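Long-range contacts in putative Chlorite dismutase TA0507 (Thermoplasma acidophilum, PDB 3DTZ), which is a putative oxidoreductase of the chlorite dismutase family that probably binds heme, although its own reaction has not been established: residues Ser27-Arg32 / Phe81-Arg86; Glu129-Leu134 / Gly178-Thr183; Val141-Ser146 / Val196-Pro201. All coordinates share one frame; numbering follows the deposited sequence.

Interaction 1. Residues Ser27-Arg32 / Phe81-Arg86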
loop_
_atom_site.group_PDB
_atom_site.type_symbol
_atom_site.label_atom_id
_atom_site.label_comp_id
_atom_site.label_asym_id
_atom_site.label_seq_id
_atom_site.Cartn_x
_atom_site.Cartn_y
_atom_site.Cartn_z
ATOM N N SER D 27 -22.242 -5.343 9.473
ATOM C CA SER D 27 -21.237 -5.068 8.450
ATOM C C SER D 27 -21.314 -3.623 8.029
ATOM O O SER D 27 -22.401 -3.040 7.990
ATOM C CB SER D 27 -21.449 -5.963 7.227
ATOM O OG SER D 27 -20.926 -7.263 7.456
ATOM N N VAL D 28 -20.147 -3.068 7.713
ATOM C CA VAL D 28 -20.087 -1.756 7.089
ATOM C C VAL D 28 -19.350 -1.995 5.758
ATOM O O VAL D 28 -18.276 -2.592 5.756
ATOM C CB VAL D 28 -19.307 -0.755 7.961
ATOM C CG1 VAL D 28 -19.212 0.592 7.245
ATOM C CG2 VAL D 28 -20.016 -0.592 9.376
ATOM N N LEU D 29 -19.938 -1.526 4.662
ATOM C CA LEU D 29 -19.346 -1.647 3.313
ATOM C C LEU D 29 -19.255 -0.255 2.708
ATOM O O LEU D 29 -20.176 0.543 2.875
ATOM C CB LEU D 29 -20.231 -2.510 2.382
ATOM C CG LEU D 29 -20.831 -3.824 2.914
ATOM C CD1 LEU D 29 -21.657 -4.491 1.801
ATOM C CD2 LEU D 29 -19.705 -4.755 3.433
ATOM N N SER D 30 -18.181 0.029 1.982
ATOM C CA SER D 30 -18.135 1.279 1.221
ATOM C C SER D 30 -17.741 1.006 -0.234
ATOM O O SER D 30 -17.048 0.021 -0.517
ATOM C CB SER D 30 -17.222 2.302 1.890
ATOM O OG SER D 30 -15.860 1.883 1.861
ATOM N N TYR D 31 -18.260 1.834 -1.138
ATOM C CA TYR D 31 -18.052 1.656 -2.567
ATOM C C TYR D 31 -17.774 2.979 -3.220
ATOM O O TYR D 31 -18.276 4.022 -2.787
ATOM C CB TYR D 31 -19.309 1.047 -3.223
ATOM C CG TYR D 31 -19.509 -0.412 -2.916
ATOM C CD1 TYR D 31 -20.171 -0.810 -1.728
ATOM C CD2 TYR D 31 -19.026 -1.389 -3.770
ATOM C CE1 TYR D 31 -20.340 -2.163 -1.407
ATOM C CE2 TYR D 31 -19.191 -2.761 -3.471
ATOM C CZ TYR D 31 -19.852 -3.126 -2.298
ATOM O OH TYR D 31 -20.006 -4.447 -2.009
ATOM N N ARG D 32 -17.021 2.917 -4.310
ATOM C CA ARG D 32 -16.695 4.085 -5.084
ATOM C C ARG D 32 -17.053 3.809 -6.526
ATOM O O ARG D 32 -16.603 2.806 -7.111
ATOM C CB ARG D 32 -15.211 4.382 -4.978
ATOM C CG ARG D 32 -14.803 5.745 -5.616
ATOM C CD ARG D 32 -13.319 6.006 -5.447
ATOM N NE ARG D 32 -12.507 5.035 -6.124
ATOM C CZ ARG D 32 -11.866 4.044 -5.476
ATOM N NH1 ARG D 32 -11.892 3.927 -4.111
ATOM N NH2 ARG D 32 -11.170 3.191 -6.180
ATOM N N PHE D 81 -22.717 1.617 3.324
ATOM C CA PHE D 81 -23.855 0.804 3.739
ATOM C C PHE D 81 -23.578 0.257 5.141
ATOM O O PHE D 81 -22.476 -0.199 5.424
ATOM C CB PHE D 81 -23.998 -0.410 2.778
ATOM C CG PHE D 81 -24.336 -0.027 1.358
ATOM C CD1 PHE D 81 -25.616 0.460 1.049
ATOM C CD2 PHE D 81 -23.385 -0.127 0.338
ATOM C CE1 PHE D 81 -25.952 0.831 -0.260
ATOM C CE2 PHE D 81 -23.709 0.260 -0.987
ATOM C CZ PHE D 81 -25.005 0.715 -1.280
ATOM N N TRP D 82 -24.587 0.254 5.996
ATOM C CA TRP D 82 -24.479 -0.357 7.317
ATOM C C TRP D 82 -25.722 -1.239 7.537
ATOM O O TRP D 82 -26.829 -0.780 7.354
ATOM C CB TRP D 82 -24.413 0.736 8.380
ATOM C CG TRP D 82 -24.466 0.271 9.807
ATOM C CD1 TRP D 82 -23.923 -0.893 10.334
ATOM C CD2 TRP D 82 -25.079 0.966 10.901
ATOM N NE1 TRP D 82 -24.188 -0.956 11.696
ATOM C CE2 TRP D 82 -24.877 0.175 12.071
ATOM C CE3 TRP D 82 -25.770 2.198 11.014
ATOM C CZ2 TRP D 82 -25.334 0.578 13.348
ATOM C CZ3 TRP D 82 -26.234 2.602 12.287
ATOM C CH2 TRP D 82 -26.038 1.771 13.439
ATOM N N TYR D 83 -25.535 -2.499 7.925
ATOM C CA TYR D 83 -26.709 -3.353 8.232
ATOM C C TYR D 83 -26.341 -4.381 9.293
ATOM O O TYR D 83 -25.139 -4.687 9.470
ATOM C CB TYR D 83 -27.235 -4.074 6.975
ATOM C CG TYR D 83 -26.188 -4.821 6.203
ATOM C CD1 TYR D 83 -25.872 -6.150 6.507
ATOM C CD2 TYR D 83 -25.450 -4.172 5.202
ATOM C CE1 TYR D 83 -24.861 -6.828 5.773
ATOM C CE2 TYR D 83 -24.472 -4.821 4.490
ATOM C CZ TYR D 83 -24.183 -6.139 4.774
ATOM O OH TYR D 83 -23.176 -6.737 4.055
ATOM N N SER D 84 -27.366 -4.943 9.937
ATOM C CA SER D 84 -27.181 -5.854 11.079
ATOM C C SER D 84 -28.214 -6.982 11.051
ATOM O O SER D 84 -29.322 -6.778 10.583
ATOM C CB SER D 84 -27.290 -5.092 12.406
ATOM O OG SER D 84 -26.618 -3.836 12.354
ATOM N N SER D 85 -27.846 -8.150 11.583
ATOM C CA SER D 85 -28.744 -9.316 11.660
ATOM C C SER D 85 -28.164 -10.335 12.635
ATOM O O SER D 85 -26.960 -10.432 12.760
ATOM C CB SER D 85 -28.845 -10.025 10.300
ATOM O OG SER D 85 -29.740 -11.159 10.371
ATOM N N ARG D 86 -29.028 -11.097 13.307
ATOM C CA ARG D 86 -28.564 -12.227 14.107
ATOM C C ARG D 86 -28.199 -13.415 13.229
ATOM O O ARG D 86 -27.552 -14.347 13.701
ATOM C CB ARG D 86 -29.615 -12.640 15.153
ATOM C CG ARG D 86 -29.763 -11.621 16.267
ATOM C CD ARG D 86 -30.588 -12.133 17.440
ATOM N NE ARG D 86 -30.500 -11.174 18.541
ATOM C CZ ARG D 86 -31.324 -10.145 18.735
ATOM N NH1 ARG D 86 -32.356 -9.927 17.917
ATOM N NH2 ARG D 86 -31.124 -9.330 19.774
HETATM O O HOH W 1 -22.128 -8.939 5.403
#
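Strands 27-32 and 81-85 run antiparallel, their axes 4.8 Å apart at the closest point, with Ser27-Tyr83 and Leu29-Phe81 as hydrogen-bonded pairs and Val28-Trp82 as the non-hydrogen-bonded pair between them. The four backbone bonds are close to linear; the shortest joins Phe81 N to Leu29 O at 2.8 Å. Between these rungs Val28 CA approaches Phe81 O at 3.3 Å in a CA-H...O contact.

Tyr83 takes the crowded position between its backbone N and carbonyl carbon (chi1 52°), which lays its ring back across strand 27-32. There the ring carbon CZ meets CB of Ser27 at 3.7 Å, and Leu29 CD1 arrives in the ring plane, at the edge, 3.9 Å from CE2. Serine is small enough to fit beneath such a ring. In the conformer given, Ser27 OG accepts from a water (2.9 Å) that also bonds Tyr83 OH, a bridge that is doubtful because the serine has a second conformer; Ser112 of strand 106-116 is the stronger partner of that serine.

Both strands belong to the antiparallel sheet of the chlorite dismutase fold, in which 25-33 lies between 79-85 and 106-116. Helix 88-102 covers the face carrying Ser27, Tyr31 and Tyr83. Further along the same face, Tyr31 and Phe81 cross at about a right angle, Tyr31 CD1 sitting at the edge of the phenyl ring, 3.8 Å from Phe81 CE2, while the tyrosine hydroxyl goes on to Gln99. On the other face, beta-branched Val28 offers CG2 to Trp82 CD1 at 4.0 Å; the indole edge also meets Ser27 O.

Interaction 2. Residues Glu129-Leu134 / Gly178-Thr183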
loop_
_atom_site.group_PDB
_atom_site.type_symbol
_atom_site.label_atom_id
_atom_site.label_comp_id
_atom_site.label_asym_id
_atom_site.label_seq_id
_atom_site.Cartn_x
_atom_site.Cartn_y
_atom_site.Cartn_z
ATOM N N GLU D 129 -30.476 -3.849 20.423
ATOM C CA GLU D 129 -31.353 -3.970 19.268
ATOM C C GLU D 129 -32.356 -2.813 19.199
ATOM O O GLU D 129 -32.650 -2.316 18.112
ATOM C CB GLU D 129 -32.069 -5.307 19.297
ATOM C CG GLU D 129 -32.989 -5.538 18.095
ATOM C CD GLU D 129 -33.640 -6.895 18.110
ATOM O OE1 GLU D 129 -33.388 -7.666 19.055
ATOM O OE2 GLU D 129 -34.438 -7.174 17.187
ATOM N N ASP D 130 -32.869 -2.374 20.346
ATOM C CA ASP D 130 -33.814 -1.247 20.384
ATOM C C ASP D 130 -33.159 0.002 19.814
ATOM O O ASP D 130 -33.789 0.757 19.064
ATOM C CB ASP D 130 -34.295 -0.961 21.816
ATOM C CG ASP D 130 -35.364 -1.931 22.316
ATOM O OD1 ASP D 130 -35.919 -2.728 21.519
ATOM O OD2 ASP D 130 -35.675 -1.879 23.546
ATOM N N SER D 131 -31.889 0.231 20.166
ATOM C CA SER D 131 -31.136 1.376 19.650
ATOM C C SER D 131 -30.983 1.270 18.128
ATOM O O SER D 131 -31.137 2.262 17.397
ATOM C CB SER D 131 -29.753 1.417 20.327
ATOM O OG SER D 131 -29.129 2.656 20.133
ATOM N N LEU D 132 -30.665 0.062 17.655
ATOM C CA LEU D 132 -30.525 -0.190 16.209
ATOM C C LEU D 132 -31.860 0.056 15.451
ATOM O O LEU D 132 -31.850 0.432 14.272
ATOM C CB LEU D 132 -30.025 -1.594 15.951
ATOM C CG LEU D 132 -28.639 -1.994 16.390
ATOM C CD1 LEU D 132 -28.349 -3.426 15.967
ATOM C CD2 LEU D 132 -27.634 -1.006 15.764
ATOM N N ARG D 133 -32.983 -0.109 16.132
ATOM C CA ARG D 133 -34.285 0.116 15.500
ATOM C C ARG D 133 -34.787 1.561 15.540
ATOM O O ARG D 133 -35.856 1.883 14.968
ATOM C CB ARG D 133 -35.329 -0.862 16.075
ATOM C CG ARG D 133 -34.978 -2.323 15.722
ATOM C CD ARG D 133 -36.043 -3.281 16.193
ATOM N NE ARG D 133 -35.659 -4.677 15.926
ATOM C CZ ARG D 133 -35.888 -5.308 14.778
ATOM N NH1 ARG D 133 -36.490 -4.682 13.784
ATOM N NH2 ARG D 133 -35.541 -6.579 14.637
ATOM N N LEU D 134 -34.070 2.438 16.238
ATOM C CA LEU D 134 -34.446 3.864 16.263
ATOM C C LEU D 134 -34.143 4.523 14.910
ATOM O O LEU D 134 -33.221 4.109 14.216
ATOM C CB LEU D 134 -33.688 4.598 17.370
ATOM C CG LEU D 134 -33.914 4.172 18.824
ATOM C CD1 LEU D 134 -32.889 4.836 19.736
ATOM C CD2 LEU D 134 -35.331 4.495 19.306
ATOM N N GLY D 178 -26.326 12.935 22.969
ATOM C CA GLY D 178 -27.060 12.455 21.810
ATOM C C GLY D 178 -26.318 11.482 20.899
ATOM O O GLY D 178 -26.894 10.994 19.933
ATOM N N ILE D 179 -25.064 11.182 21.210
ATOM C CA ILE D 179 -24.310 10.163 20.438
ATOM C C ILE D 179 -24.758 8.720 20.798
ATOM O O ILE D 179 -24.961 8.394 21.981
ATOM C CB ILE D 179 -22.785 10.332 20.645
ATOM C CG1 ILE D 179 -22.343 11.701 20.099
ATOM C CG2 ILE D 179 -21.990 9.137 20.036
ATOM C CD1 ILE D 179 -20.960 12.183 20.548
ATOM N N ARG D 180 -24.920 7.865 19.794
ATOM C CA ARG D 180 -25.179 6.447 20.040
ATOM C C ARG D 180 -23.930 5.700 19.682
ATOM O O ARG D 180 -23.487 5.771 18.542
ATOM C CB ARG D 180 -26.348 5.906 19.218
ATOM C CG ARG D 180 -27.537 6.808 19.374
ATOM C CD ARG D 180 -28.819 6.075 19.268
ATOM N NE ARG D 180 -29.339 6.058 17.918
ATOM C CZ ARG D 180 -30.340 6.829 17.481
ATOM N NH1 ARG D 180 -30.925 7.713 18.262
ATOM N NH2 ARG D 180 -30.738 6.706 16.241
ATOM N N SER D 181 -23.412 4.959 20.660
ATOM C CA SER D 181 -22.131 4.268 20.521
ATOM C C SER D 181 -22.303 2.757 20.481
ATOM O O SER D 181 -23.050 2.191 21.290
ATOM C CB SER D 181 -21.231 4.643 21.696
ATOM O OG SER D 181 -19.997 3.963 21.630
ATOM N N TYR D 182 -21.583 2.103 19.558
ATOM C CA TYR D 182 -21.597 0.654 19.459
ATOM C C TYR D 182 -20.172 0.115 19.299
ATOM O O TYR D 182 -19.459 0.491 18.348
ATOM C CB TYR D 182 -22.425 0.201 18.254
ATOM C CG TYR D 182 -23.794 0.813 18.126
ATOM C CD1 TYR D 182 -24.900 0.248 18.769
ATOM C CD2 TYR D 182 -23.997 1.928 17.326
ATOM C CE1 TYR D 182 -26.177 0.804 18.628
ATOM C CE2 TYR D 182 -25.271 2.487 17.182
ATOM C CZ TYR D 182 -26.344 1.917 17.839
ATOM O OH TYR D 182 -27.579 2.493 17.691
ATOM N N THR D 183 -19.781 -0.755 20.219
ATOM C CA THR D 183 -18.527 -1.481 20.125
ATOM C C THR D 183 -18.828 -2.861 19.560
ATOM O O THR D 183 -19.759 -3.555 20.018
ATOM C CB THR D 183 -17.845 -1.630 21.508
ATOM O OG1 THR D 183 -17.489 -0.327 21.999
ATOM C CG2 THR D 183 -16.586 -2.454 21.376
HETATM O O HOH W 2 -30.397 3.517 14.976
#
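One face of the Arg180 guanidinium is covered by Leu134, whose CD1 lies 3.7 Å above the plane, offset toward the rim, and 3.8 Å from Arg180 NH1. Leu134 CB comes equally near to Arg180 NH2, so its aliphatic chain lies against the flat cation and leaves the N-H groups to bond elsewhere. The phenol of Tyr182 is met obliquely by two neighbours from helix 128-132: Leu132 CD2, 3.7 Å from Tyr182 CE1, and Ser131 OG. Within residues 129-134 the Arg133 guanidinium meets Glu129 OE2 edge-on, in its plane, through NE and NH2.

Ser131 OG lies 2.9 Å from Tyr182 OH, in the conformer given a hydrogen bond in which either hydroxyl may be the donor. Set anti to the backbone N (chi1 -165°), this oxygen is placed beside strand 180-185, where it also touches Arg180 CD at 3.5 Å. The arginine chain bends at chi2 and chi3, turning its head past the serine to Leu134.

Ser131, Leu132 and Leu134 thus pack against the beginning of strand 180-185, which lies between strands 106-116 and 194-200. Arg180 NH2 also bonds Pro135 O and forms a salt bridge with Glu199, whose other carboxylate oxygen bonds Tyr182 OH. The buried tyrosine hydroxyl is therefore held by the Glu199 carboxylate and, in that conformer, by Ser131 as well, and the nearby guanidinium would be expected to favour the charged form of Glu199.

Interaction 3. Residues Val141-Ser146 / Val196-Pro201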
loop_
_atom_site.group_PDB
_atom_site.type_symbol
_atom_site.label_atom_id
_atom_site.label_comp_id
_atom_site.label_asym_id
_atom_site.label_seq_id
_atom_site.Cartn_x
_atom_site.Cartn_y
_atom_site.Cartn_z
ATOM N N VAL D 141 -20.160 7.359 11.979
ATOM C CA VAL D 141 -18.700 7.216 11.980
ATOM C C VAL D 141 -18.432 5.749 12.216
ATOM O O VAL D 141 -19.017 5.161 13.110
ATOM C CB VAL D 141 -18.029 8.020 13.119
ATOM C CG1 VAL D 141 -16.526 7.688 13.261
ATOM C CG2 VAL D 141 -18.248 9.527 12.914
ATOM N N ALA D 142 -17.533 5.170 11.426
ATOM C CA ALA D 142 -17.135 3.788 11.641
ATOM C C ALA D 142 -15.624 3.702 11.486
ATOM O O ALA D 142 -15.054 4.308 10.576
ATOM C CB ALA D 142 -17.807 2.870 10.623
ATOM N N TYR D 143 -14.968 2.962 12.358
ATOM C CA TYR D 143 -13.594 2.602 12.023
ATOM C C TYR D 143 -13.145 1.333 12.714
ATOM O O TYR D 143 -13.632 1.030 13.820
ATOM C CB TYR D 143 -12.628 3.743 12.343
ATOM C CG TYR D 143 -12.782 4.303 13.717
ATOM C CD1 TYR D 143 -13.722 5.304 13.957
ATOM C CD2 TYR D 143 -11.965 3.876 14.776
ATOM C CE1 TYR D 143 -13.876 5.855 15.199
ATOM C CE2 TYR D 143 -12.125 4.432 16.060
ATOM C CZ TYR D 143 -13.090 5.426 16.238
ATOM O OH TYR D 143 -13.311 6.024 17.464
ATOM N N PRO D 144 -12.179 0.633 12.086
ATOM C CA PRO D 144 -11.530 -0.470 12.773
ATOM C C PRO D 144 -10.630 0.045 13.877
ATOM O O PRO D 144 -10.149 1.182 13.806
ATOM C CB PRO D 144 -10.689 -1.161 11.686
ATOM C CG PRO D 144 -10.775 -0.364 10.460
ATOM C CD PRO D 144 -11.616 0.880 10.742
HETATM N N MSE D 145 -10.395 -0.787 14.888
HETATM C CA MSE D 145 -9.489 -0.440 15.973
HETATM C C MSE D 145 -8.917 -1.751 16.550
HETATM O O MSE D 145 -9.585 -2.799 16.546
HETATM C CB MSE D 145 -10.222 0.376 17.049
HETATM C CG MSE D 145 -9.299 0.845 18.128
HETATM SE SE MSE D 145 -9.327 -0.376 19.655
HETATM C CE MSE D 145 -10.991 0.304 20.315
ATOM N N SER D 146 -7.678 -1.693 17.008
ATOM C CA SER D 146 -7.053 -2.848 17.655
ATOM C C SER D 146 -6.265 -2.343 18.860
ATOM O O SER D 146 -6.031 -1.125 19.018
ATOM C CB SER D 146 -6.143 -3.609 16.685
ATOM O OG SER D 146 -6.868 -4.204 15.621
ATOM N N VAL D 196 -15.646 0.064 15.683
ATOM C CA VAL D 196 -16.459 0.901 16.567
ATOM C C VAL D 196 -17.339 1.785 15.688
ATOM O O VAL D 196 -16.855 2.353 14.691
ATOM C CB VAL D 196 -15.621 1.727 17.554
ATOM C CG1 VAL D 196 -16.491 2.183 18.651
ATOM C CG2 VAL D 196 -14.529 0.837 18.209
ATOM N N LEU D 197 -18.631 1.805 15.998
ATOM C CA LEU D 197 -19.625 2.531 15.191
ATOM C C LEU D 197 -20.309 3.600 16.050
ATOM O O LEU D 197 -20.653 3.343 17.212
ATOM C CB LEU D 197 -20.694 1.555 14.675
ATOM C CG LEU D 197 -20.174 0.281 14.007
ATOM C CD1 LEU D 197 -21.310 -0.649 13.641
ATOM C CD2 LEU D 197 -19.283 0.603 12.802
ATOM N N TYR D 198 -20.578 4.762 15.453
ATOM C CA TYR D 198 -21.267 5.850 16.158
ATOM C C TYR D 198 -22.299 6.478 15.249
ATOM O O TYR D 198 -22.002 6.742 14.092
ATOM C CB TYR D 198 -20.308 6.949 16.559
ATOM C CG TYR D 198 -19.181 6.404 17.379
ATOM C CD1 TYR D 198 -19.339 6.243 18.758
ATOM C CD2 TYR D 198 -18.009 5.963 16.768
ATOM C CE1 TYR D 198 -18.320 5.710 19.524
ATOM C CE2 TYR D 198 -16.966 5.415 17.534
ATOM C CZ TYR D 198 -17.144 5.301 18.906
ATOM O OH TYR D 198 -16.160 4.744 19.690
ATOM N N GLU D 199 -23.486 6.709 15.790
ATOM C CA GLU D 199 -24.442 7.610 15.165
ATOM C C GLU D 199 -24.305 8.938 15.911
ATOM O O GLU D 199 -24.371 8.987 17.148
ATOM C CB GLU D 199 -25.873 7.104 15.304
ATOM C CG GLU D 199 -26.137 5.802 14.581
ATOM C CD GLU D 199 -27.594 5.442 14.690
ATOM O OE1 GLU D 199 -28.426 6.242 14.197
ATOM O OE2 GLU D 199 -27.903 4.380 15.275
ATOM N N ILE D 200 -24.089 10.011 15.166
ATOM C CA ILE D 200 -23.796 11.291 15.809
ATOM C C ILE D 200 -24.627 12.419 15.194
ATOM O O ILE D 200 -24.934 12.367 14.007
ATOM C CB ILE D 200 -22.283 11.655 15.720
ATOM C CG1 ILE D 200 -21.864 11.909 14.284
ATOM C CG2 ILE D 200 -21.418 10.558 16.377
ATOM C CD1 ILE D 200 -20.397 12.397 14.116
ATOM N N PRO D 201 -25.045 13.388 16.024
ATOM C CA PRO D 201 -25.755 14.567 15.480
ATOM C C PRO D 201 -24.879 15.691 14.902
ATOM O O PRO D 201 -25.398 16.523 14.162
ATOM C CB PRO D 201 -26.546 15.084 16.680
ATOM C CG PRO D 201 -25.732 14.648 17.909
ATOM C CD PRO D 201 -25.028 13.359 17.503
#
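Tyr198 reaches across to strand 141-146 from CB outward: CB lies near Val141 O, CD2 meets Val141 CG1 at 4.2 Å, and CE2 stands 3.7 Å from Tyr143 OH. Beyond them the tip of Tyr198, less surely placed, lies near Tyr143 OH. Tyr198 CG is anti to the carbonyl carbon (chi1 -55°), whereas Tyr143 leaves its backbone between N and carbonyl carbon (chi1 50°), an arrangement in which the phenols cross obliquely and Tyr143 CE1 approaches Tyr198 CE2.

The strands are antiparallel neighbours in the sheet of the chlorite dismutase fold, with Val141-Tyr198 and Tyr143-Val196 as hydrogen-bonded pairs; the shortest bond runs from Tyr198 N to Val141 O at 2.8 Å. Trp206 of helix 203-213 packs over the face that bears Tyr198, Val141 and Ile200.

Val141 spends its second branch on Ile200, CG2 meeting CD1 at 3.8 Å, and two branched side chains pack together on the face that also carries the tyrosine. On the other face, the non-hydrogen-bonded pair Ala142-Leu197 is tight: Ala142 CB is 3.5 Å from Leu197 CD2, and the small methyl of alanine suits a place where the leucine leans across.

How the interactions relate
All three contacts reach one antiparallel sheet, their centres 11 to 15 Å apart. Interaction 1 closes along the chain before the others open, whereas the segments of interactions 2 and 3 alternate, so that helix 128-132 and strand 139-147 successively meet the neighbouring strands 180-185 and 194-200. Trp82 is a common meeting point: its ring packs on Leu132 and Tyr182 of interaction 2 and on Leu197 of interaction 3. In the conformer given, Arg86, just after strand 79-85, makes a salt bridge from NH1 to Glu129 OE1 (2.7 Å) on helix 128-132. Strands 25-33 and 79-85 are thereby joined to strands 139-147, 180-185 and 194-200 through packing around Trp82, with Leu132 against it.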